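Local coordinates for DocCel5: Type I dockerin repeat domain from A. cellulolyticus family 5 endoglucanase WP_010249057 S15I, I16N mutant (Acetivibrio cellulolyticus, PDB 5NRK), which probably docks a family 5 endoglucanase onto cohesin modules of a cellulosome scaffoldin through a calcium-dependent type I dockerin fold, at residues B[3-8]-B[53-58]; B[34-39]-B[45-50]; B[40-43]-B[49-52]. All coordinates share one frame; numbering follows the deposited sequence. Where two conformers were deposited one is given.

Interaction 1 of 3, residues B[3-8]-B[53-58]. With CA (calcium ion), chain E.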
loop_
_atom_site.group_PDB
_atom_site.type_symbol
_atom_site.label_atom_id
_atom_site.label_comp_id
_atom_site.label_asym_id
_atom_site.label_seq_id
_atom_site.Cartn_x
_atom_site.Cartn_y
_atom_site.Cartn_z
ATOM N N GLY B 3 9.298 13.630 -3.887
ATOM C CA GLY B 3 7.978 13.199 -4.306
ATOM C C GLY B 3 7.980 11.859 -5.020
ATOM O O GLY B 3 6.949 11.202 -5.057
ATOM N N ASP B 4 9.120 11.450 -5.553
ATOM C CA ASP B 4 9.190 10.220 -6.336
ATOM C C ASP B 4 9.625 9.118 -5.392
ATOM O O ASP B 4 10.778 8.679 -5.399
ATOM C CB ASP B 4 10.159 10.407 -7.496
ATOM C CG ASP B 4 10.310 9.172 -8.349
ATOM O OD1 ASP B 4 9.420 8.291 -8.307
ATOM O OD2 ASP B 4 11.336 9.074 -9.043
ATOM N N VAL B 5 8.688 8.689 -4.548
ATOM C CA VAL B 5 9.034 7.742 -3.500
ATOM C C VAL B 5 9.319 6.333 -3.981
ATOM O O VAL B 5 9.941 5.570 -3.251
ATOM C CB VAL B 5 8.041 7.764 -2.337
ATOM C CG1 VAL B 5 8.053 9.122 -1.648
ATOM C CG2 VAL B 5 6.636 7.392 -2.786
ATOM N N ASP B 6 8.903 5.966 -5.190
ATOM C CA ASP B 6 9.370 4.700 -5.763
ATOM C C ASP B 6 10.595 4.853 -6.668
ATOM O O ASP B 6 11.090 3.864 -7.205
ATOM C CB ASP B 6 8.247 3.884 -6.408
ATOM C CG ASP B 6 7.593 4.551 -7.560
ATOM O OD1 ASP B 6 8.003 5.623 -7.978
ATOM O OD2 ASP B 6 6.645 3.934 -8.082
ATOM N N GLY B 7 11.102 6.073 -6.806
ATOM C CA GLY B 7 12.339 6.295 -7.549
ATOM C C GLY B 7 12.254 5.905 -9.009
ATOM O O GLY B 7 13.267 5.547 -9.616
ATOM N N ASN B 8 11.056 5.972 -9.591
ATOM C CA ASN B 8 10.903 5.568 -10.995
ATOM C C ASN B 8 10.939 6.714 -11.992
ATOM O O ASN B 8 10.718 6.481 -13.181
ATOM C CB ASN B 8 9.629 4.743 -11.200
ATOM C CG ASN B 8 8.358 5.578 -11.186
ATOM O OD1 ASN B 8 8.303 6.721 -10.700
ATOM N ND2 ASN B 8 7.295 4.965 -11.668
ATOM N N ALA B 53 -0.034 15.515 2.573
ATOM C CA ALA B 53 -0.849 16.631 2.152
ATOM C C ALA B 53 -0.201 17.412 1.032
ATOM O O ALA B 53 -0.877 17.826 0.085
ATOM C CB ALA B 53 -1.108 17.558 3.336
ATOM N N ILE B 54 1.108 17.630 1.130
ATOM C CA ILE B 54 1.818 18.371 0.109
ATOM C C ILE B 54 1.788 17.614 -1.220
ATOM O O ILE B 54 1.571 18.199 -2.293
ATOM C CB ILE B 54 3.261 18.676 0.557
ATOM C CG1 ILE B 54 3.238 19.662 1.723
ATOM C CG2 ILE B 54 4.086 19.222 -0.605
ATOM C CD1 ILE B 54 4.540 19.741 2.495
ATOM N N MET B 55 1.981 16.310 -1.162
ATOM C CA MET B 55 1.886 15.495 -2.360
ATOM C C MET B 55 0.486 15.586 -2.982
ATOM O O MET B 55 0.346 15.677 -4.209
ATOM C CB MET B 55 2.222 14.051 -2.018
ATOM C CG MET B 55 2.189 13.186 -3.260
ATOM S SD MET B 55 2.736 11.497 -3.055
ATOM C CE MET B 55 4.436 11.553 -2.510
ATOM N N ARG B 56 -0.551 15.558 -2.147
ATOM C CA ARG B 56 -1.917 15.708 -2.623
ATOM C C ARG B 56 -2.080 17.048 -3.339
ATOM O O ARG B 56 -2.668 17.109 -4.425
ATOM C CB ARG B 56 -2.912 15.586 -1.469
ATOM C CG ARG B 56 -4.358 15.696 -1.899
ATOM C CD ARG B 56 -4.800 14.595 -2.831
ATOM N NE ARG B 56 -6.224 14.692 -3.098
ATOM C CZ ARG B 56 -6.898 13.885 -3.910
ATOM N NH1 ARG B 56 -6.282 12.903 -4.558
ATOM N NH2 ARG B 56 -8.196 14.074 -4.084
ATOM N N MET B 57 -1.591 18.135 -2.755
ATOM C CA MET B 57 -1.702 19.445 -3.400
ATOM C C MET B 57 -1.031 19.449 -4.767
ATOM O O MET B 57 -1.541 20.008 -5.724
ATOM C CB MET B 57 -1.092 20.527 -2.509
ATOM C CG MET B 57 -1.891 20.803 -1.245
ATOM S SD MET B 57 -1.228 22.200 -0.306
ATOM C CE MET B 57 -1.951 23.527 -1.243
ATOM N N TYR B 58 0.129 18.818 -4.860
ATOM C CA TYR B 58 0.821 18.715 -6.146
ATOM C C TYR B 58 0.011 17.923 -7.184
ATOM O O TYR B 58 -0.161 18.391 -8.320
ATOM C CB TYR B 58 2.198 18.091 -5.926
ATOM C CG TYR B 58 2.973 17.833 -7.202
ATOM C CD1 TYR B 58 3.725 18.823 -7.812
ATOM C CD2 TYR B 58 2.933 16.576 -7.797
ATOM C CE1 TYR B 58 4.432 18.551 -8.973
ATOM C CE2 TYR B 58 3.627 16.293 -8.945
ATOM C CZ TYR B 58 4.375 17.283 -9.527
ATOM O OH TYR B 58 5.088 17.028 -10.692
HETATM CA CA CA E . 7.241 7.620 -8.789
HETATM O O HOH W 1 5.357 6.409 -9.622
#
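Within the buried interior of the type I dockerin fold, the start of a calcium-binding loop meets helix 49-59, where Met55 extends toward Gly3 and Val5. Met55 is modelled in two conformers. In the one described, CG is anti to the backbone N (chi1 -178°) and the chain runs straight before bending at chi3, which brings its terminal methyl over the loop backbone: CE lies 3.6 Å from the carbonyl O of Gly3. The same methyl touches a Val5 branch more loosely, with Met55 CE 4.4 Å from Val5 CG1. A long, unbranched side chain suits this span, while compact Val5 also packs on Leu18 of helix 13-23. Gly3 adopts a positive phi of 99°, a conformation that is easy for a residue without a side chain. Beyond these contacts the loop turns into an EF-hand-type calcium site, its Asp4 and Asp6 facing the ion rather than the helix. Asp4 OD1 and Asp6 OD1 each bind calcium at 2.3 Å, and Asn8 OD1 binds it at 2.4 Å. Ser10, Asp15 and water 1 complete the shell. The carboxylates supply negative charge, and neutral Asn8 adds an oxygen without more of it. Asp4 OD1 also accepts Asn8 N at 3.1 Å on its syn side, helping to fold the loop round the ion. Asp4 is further held through OD2 by Gly9 N.

Interaction 2 of 3, residues B[34-39]-B[45-50]. With CA (calcium ion), chain G; CA (calcium ion), chain F.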
loop_
_atom_site.group_PDB
_atom_site.type_symbol
_atom_site.label_atom_id
_atom_site.label_comp_id
_atom_site.label_asym_id
_atom_site.label_seq_id
_atom_site.Cartn_x
_atom_site.Cartn_y
_atom_site.Cartn_z
ATOM N N ASP B 34 16.944 6.776 -1.068
ATOM C CA ASP B 34 17.033 7.843 -0.088
ATOM C C ASP B 34 15.595 8.227 0.285
ATOM O O ASP B 34 14.975 9.081 -0.350
ATOM C CB ASP B 34 17.815 9.027 -0.659
ATOM C CG ASP B 34 18.113 10.098 0.379
ATOM O OD1 ASP B 34 17.380 10.195 1.389
ATOM O OD2 ASP B 34 19.091 10.860 0.150
ATOM N N ASP B 35 15.091 7.574 1.323
ATOM C CA ASP B 35 13.706 7.735 1.725
ATOM C C ASP B 35 13.371 9.171 2.115
ATOM O O ASP B 35 12.332 9.704 1.713
ATOM C CB ASP B 35 13.388 6.822 2.907
ATOM C CG ASP B 35 13.458 5.374 2.563
ATOM O OD1 ASP B 35 14.565 4.903 2.241
ATOM O OD2 ASP B 35 12.437 4.690 2.681
ATOM N N ILE B 36 14.246 9.804 2.892
ATOM C CA ILE B 36 13.967 11.139 3.385
ATOM C C ILE B 36 13.998 12.119 2.220
ATOM O O ILE B 36 13.121 12.950 2.092
ATOM C CB ILE B 36 14.948 11.579 4.503
ATOM C CG1 ILE B 36 14.848 10.653 5.718
ATOM C CG2 ILE B 36 14.703 13.029 4.903
ATOM C CD1 ILE B 36 13.539 10.660 6.460
ATOM N N LYS B 37 14.970 11.993 1.333
ATOM C CA LYS B 37 15.011 12.867 0.183
ATOM C C LYS B 37 13.754 12.732 -0.670
ATOM O O LYS B 37 13.226 13.732 -1.158
ATOM C CB LYS B 37 16.237 12.559 -0.674
ATOM C CG LYS B 37 16.348 13.415 -1.920
ATOM C CD LYS B 37 16.576 14.894 -1.682
ATOM C CE LYS B 37 17.142 15.571 -2.930
ATOM N NZ LYS B 37 17.256 17.051 -2.795
ATOM N N ALA B 38 13.277 11.503 -0.854
ATOM C CA ALA B 38 12.103 11.284 -1.701
ATOM C C ALA B 38 10.801 11.675 -1.019
ATOM O O ALA B 38 9.891 12.165 -1.680
ATOM C CB ALA B 38 12.039 9.833 -2.154
ATOM N N GLY B 39 10.715 11.466 0.296
ATOM C CA GLY B 39 9.452 11.577 1.025
ATOM C C GLY B 39 9.231 12.849 1.814
ATOM O O GLY B 39 8.103 13.120 2.225
ATOM N N LYS B 45 12.842 16.908 7.697
ATOM C CA LYS B 45 13.591 15.658 7.853
ATOM C C LYS B 45 12.755 14.507 8.427
ATOM O O LYS B 45 13.296 13.493 8.864
ATOM C CB LYS B 45 14.893 15.868 8.653
ATOM C CG LYS B 45 15.800 16.960 8.124
ATOM C CD LYS B 45 16.563 16.449 6.923
ATOM C CE LYS B 45 17.572 17.470 6.423
ATOM N NZ LYS B 45 16.942 18.716 5.902
ATOM N N SER B 46 11.435 14.653 8.375
ATOM C CA SER B 46 10.479 13.620 8.791
ATOM C C SER B 46 9.550 13.344 7.613
ATOM O O SER B 46 9.286 14.237 6.804
ATOM C CB SER B 46 9.606 14.080 9.978
ATOM O OG SER B 46 10.315 14.250 11.195
ATOM N N ILE B 47 9.038 12.126 7.521
ATOM C CA ILE B 47 8.021 11.780 6.554
ATOM C C ILE B 47 6.737 11.541 7.318
ATOM O O ILE B 47 6.637 10.560 8.082
ATOM C CB ILE B 47 8.364 10.510 5.750
ATOM C CG1 ILE B 47 9.722 10.661 5.036
ATOM C CG2 ILE B 47 7.270 10.227 4.738
ATOM C CD1 ILE B 47 10.201 9.373 4.411
ATOM N N ASN B 48 5.756 12.422 7.140
ATOM C CA ASN B 48 4.510 12.282 7.899
ATOM C C ASN B 48 3.348 12.861 7.127
ATOM O O ASN B 48 3.461 13.108 5.920
ATOM C CB ASN B 48 4.676 12.886 9.302
ATOM C CG ASN B 48 4.979 14.367 9.287
ATOM O OD1 ASN B 48 4.535 15.092 8.401
ATOM N ND2 ASN B 48 5.728 14.824 10.293
ATOM N N SER B 49 2.207 13.037 7.783
ATOM C CA SER B 49 1.006 13.438 7.073
ATOM C C SER B 49 1.072 14.823 6.449
ATOM O O SER B 49 0.324 15.111 5.522
ATOM C CB SER B 49 -0.241 13.273 7.956
ATOM O OG SER B 49 -0.170 14.073 9.112
ATOM N N LEU B 50 1.975 15.688 6.914
ATOM C CA LEU B 50 2.195 16.963 6.236
ATOM C C LEU B 50 2.751 16.740 4.833
ATOM O O LEU B 50 2.351 17.403 3.862
ATOM C CB LEU B 50 3.172 17.856 7.011
ATOM C CG LEU B 50 2.821 18.278 8.427
ATOM C CD1 LEU B 50 3.871 19.192 9.009
ATOM C CD2 LEU B 50 1.496 18.972 8.419
HETATM CA CA CA G . 14.364 3.022 0.831
HETATM CA CA CA F . 8.375 16.298 6.151
HETATM O O HOH W 2 6.548 16.839 7.641
HETATM O O HOH W 3 15.105 1.276 -0.854
HETATM O O HOH W 4 16.779 2.791 1.696
#
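Apolar contact dominates here, with Ile47 and Ile36 crossing obliquely between the short helix 35-39 and the loop that leads into helix 49-59. Ile47 supplies the larger share. Its CD1 reaches the helix backbone, 3.5 Å from Asp35 O, while the other branch, CG2, lies 3.9 Å from Gly39 O. Since Gly39 carries no side chain, Ile47 can lie directly against the helix backbone, and the branched isoleucine covers two places at once. Ile36, more exposed, bends its CD1 to 4.1 Å from Ile47 CG1 and 3.7 Å from Lys45 O. Ile47 also packs on Met19 and Tyr22 of helix 13-23.

The loop portion belongs to an EF-hand-like calcium site, in whose sixth position, often glycine in such loops, Lys45 takes a positive phi (69°). Ser46 gives calcium its backbone O at 2.4 Å, so the small side chain need not reach the ion. Asp35, at the start of its helix, turns its carboxylate to another calcium ion, bound by OD1 at 2.4 Å, whose other ligands are Asp29, the backbone O atoms of Phe30 and Ala32, and waters 3 and 4.

Hydrogen bonds act within each segment. Asp34 N-caps helix 35-39, its OD1 accepting Lys37 N from above the carboxylate plane at 3.0 Å. Asn48 plays the same part for helix 49-59: OD1 accepts Leu50 N, tilted 27° from the carbonyl plane, and also accepts a hydrogen bond from water 2, a ligand of the calcium ion bound by Ser46.

Interaction 3 of 3, residues B[40-43]-B[49-52]. With CA (calcium ion), chain F.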
loop_
_atom_site.group_PDB
_atom_site.type_symbol
_atom_site.label_atom_id
_atom_site.label_comp_id
_atom_site.label_asym_id
_atom_site.label_seq_id
_atom_site.Cartn_x
_atom_site.Cartn_y
_atom_site.Cartn_z
ATOM N N ASP B 40 10.304 13.579 2.095
ATOM C CA ASP B 40 10.226 14.792 2.914
ATOM C C ASP B 40 10.061 15.994 1.995
ATOM O O ASP B 40 11.027 16.475 1.385
ATOM C CB ASP B 40 11.452 14.956 3.787
ATOM C CG ASP B 40 11.411 16.191 4.619
ATOM O OD1 ASP B 40 10.297 16.664 4.946
ATOM O OD2 ASP B 40 12.512 16.697 4.950
ATOM N N LEU B 41 8.838 16.477 1.922
ATOM C CA LEU B 41 8.477 17.503 0.946
ATOM C C LEU B 41 8.425 18.901 1.543
ATOM O O LEU B 41 8.246 19.879 0.805
ATOM C CB LEU B 41 7.150 17.172 0.310
ATOM C CG LEU B 41 7.066 15.778 -0.320
ATOM C CD1 LEU B 41 5.713 15.553 -0.970
ATOM C CD2 LEU B 41 8.184 15.554 -1.342
ATOM N N ASN B 42 8.630 19.010 2.849
ATOM C CA ASN B 42 8.728 20.324 3.518
ATOM C C ASN B 42 10.037 20.570 4.250
ATOM O O ASN B 42 10.196 21.620 4.859
ATOM C CB ASN B 42 7.521 20.554 4.436
ATOM C CG ASN B 42 7.348 19.468 5.462
ATOM O OD1 ASN B 42 8.227 18.638 5.623
ATOM N ND2 ASN B 42 6.217 19.463 6.170
ATOM N N GLY B 43 10.997 19.644 4.168
ATOM C CA GLY B 43 12.331 19.894 4.693
ATOM C C GLY B 43 12.516 19.759 6.188
ATOM O O GLY B 43 13.548 20.173 6.721
ATOM N N SER B 49 2.207 13.037 7.783
ATOM C CA SER B 49 1.006 13.438 7.073
ATOM C C SER B 49 1.072 14.823 6.449
ATOM O O SER B 49 0.324 15.111 5.522
ATOM C CB SER B 49 -0.241 13.273 7.956
ATOM O OG SER B 49 -0.170 14.073 9.112
ATOM N N LEU B 50 1.975 15.688 6.914
ATOM C CA LEU B 50 2.195 16.963 6.236
ATOM C C LEU B 50 2.751 16.740 4.833
ATOM O O LEU B 50 2.351 17.403 3.862
ATOM C CB LEU B 50 3.172 17.856 7.011
ATOM C CG LEU B 50 2.821 18.278 8.427
ATOM C CD1 LEU B 50 3.871 19.192 9.009
ATOM C CD2 LEU B 50 1.496 18.972 8.419
ATOM N N ASP B 51 3.671 15.797 4.714
ATOM C CA ASP B 51 4.220 15.448 3.391
ATOM C C ASP B 51 3.152 14.843 2.487
ATOM O O ASP B 51 3.092 15.147 1.285
ATOM C CB ASP B 51 5.398 14.512 3.564
ATOM C CG ASP B 51 6.431 15.107 4.466
ATOM O OD1 ASP B 51 7.090 16.100 4.069
ATOM O OD2 ASP B 51 6.597 14.639 5.610
ATOM N N PHE B 52 2.289 14.002 3.050
ATOM C CA PHE B 52 1.167 13.418 2.327
ATOM C C PHE B 52 0.246 14.508 1.753
ATOM O O PHE B 52 -0.166 14.443 0.596
ATOM C CB PHE B 52 0.471 12.457 3.300
ATOM C CG PHE B 52 -0.619 11.595 2.720
ATOM C CD1 PHE B 52 -0.417 10.807 1.590
ATOM C CD2 PHE B 52 -1.834 11.518 3.367
ATOM C CE1 PHE B 52 -1.427 9.971 1.143
ATOM C CE2 PHE B 52 -2.846 10.691 2.907
ATOM C CZ PHE B 52 -2.648 9.952 1.771
HETATM CA CA CA F . 8.375 16.298 6.151
HETATM O O HOH W 2 6.548 16.839 7.641
#
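The carboxylates of Asp40 and Asp51 face the same calcium ion with their planes 87° apart, and the amide of Asn42 is turned 71° from the carboxylate of Asp51. Turned this way, the flat groups approach the ion from different directions instead of stacking on one another. Asp40 reaches it with one oxygen, OD1 at 2.3 Å, whereas Asp51 straddles it with OD1 and OD2, both at 2.5 Å. The twelve-residue loop is of EF-hand type, in the F-hand variant usual for dockerins, with only the short helix 35-39 before it: Asp40 opens the loop, and Asp51, twelfth in it and already on helix 49-59, closes it with a bidentate grip. Asp44, Ser46 O and water 2 complete the shell with the side chain of Asn42.

With CG anti to its carbonyl carbon, Asp51 swings back toward the loop and takes a second role. Its OD1 accepts Leu41 N at 2.8 Å with a fairly straight bond of 157°, the N-H coming from above the carboxylate plane. Leu41, apolar and buried, turns its side chain to the helix instead, CD1 3.5 Å from Asp51 O. Asp40 OD2 accepts Lys45 N, and Asp51 OD2 accepts Asn48 N, bonds that steady both carboxylates.

Overall arrangement
Interactions 1 and 3 are buried, while interaction 2 lies at the surface; all three use helix 49-59. Interactions 2 and 3 share Ser49 and Leu50 and contribute to one calcium site, the former with a backbone oxygen, the latter with side chains. Their chemistry differs accordingly: interaction 3 joins its segments through the metal and a hydrogen bond, interaction 2 mainly through isoleucines, and interaction 1 by the methyl end of one methionine against a backbone carbonyl and a valine, beside a separate calcium ion. Direct contacts join them too: Gly3 N lies 2.7 Å from Ala38 O, a probable hydrogen bond between interactions 1 and 2, and Leu41 packs on Ile54 and Met55 between interactions 3 and 1.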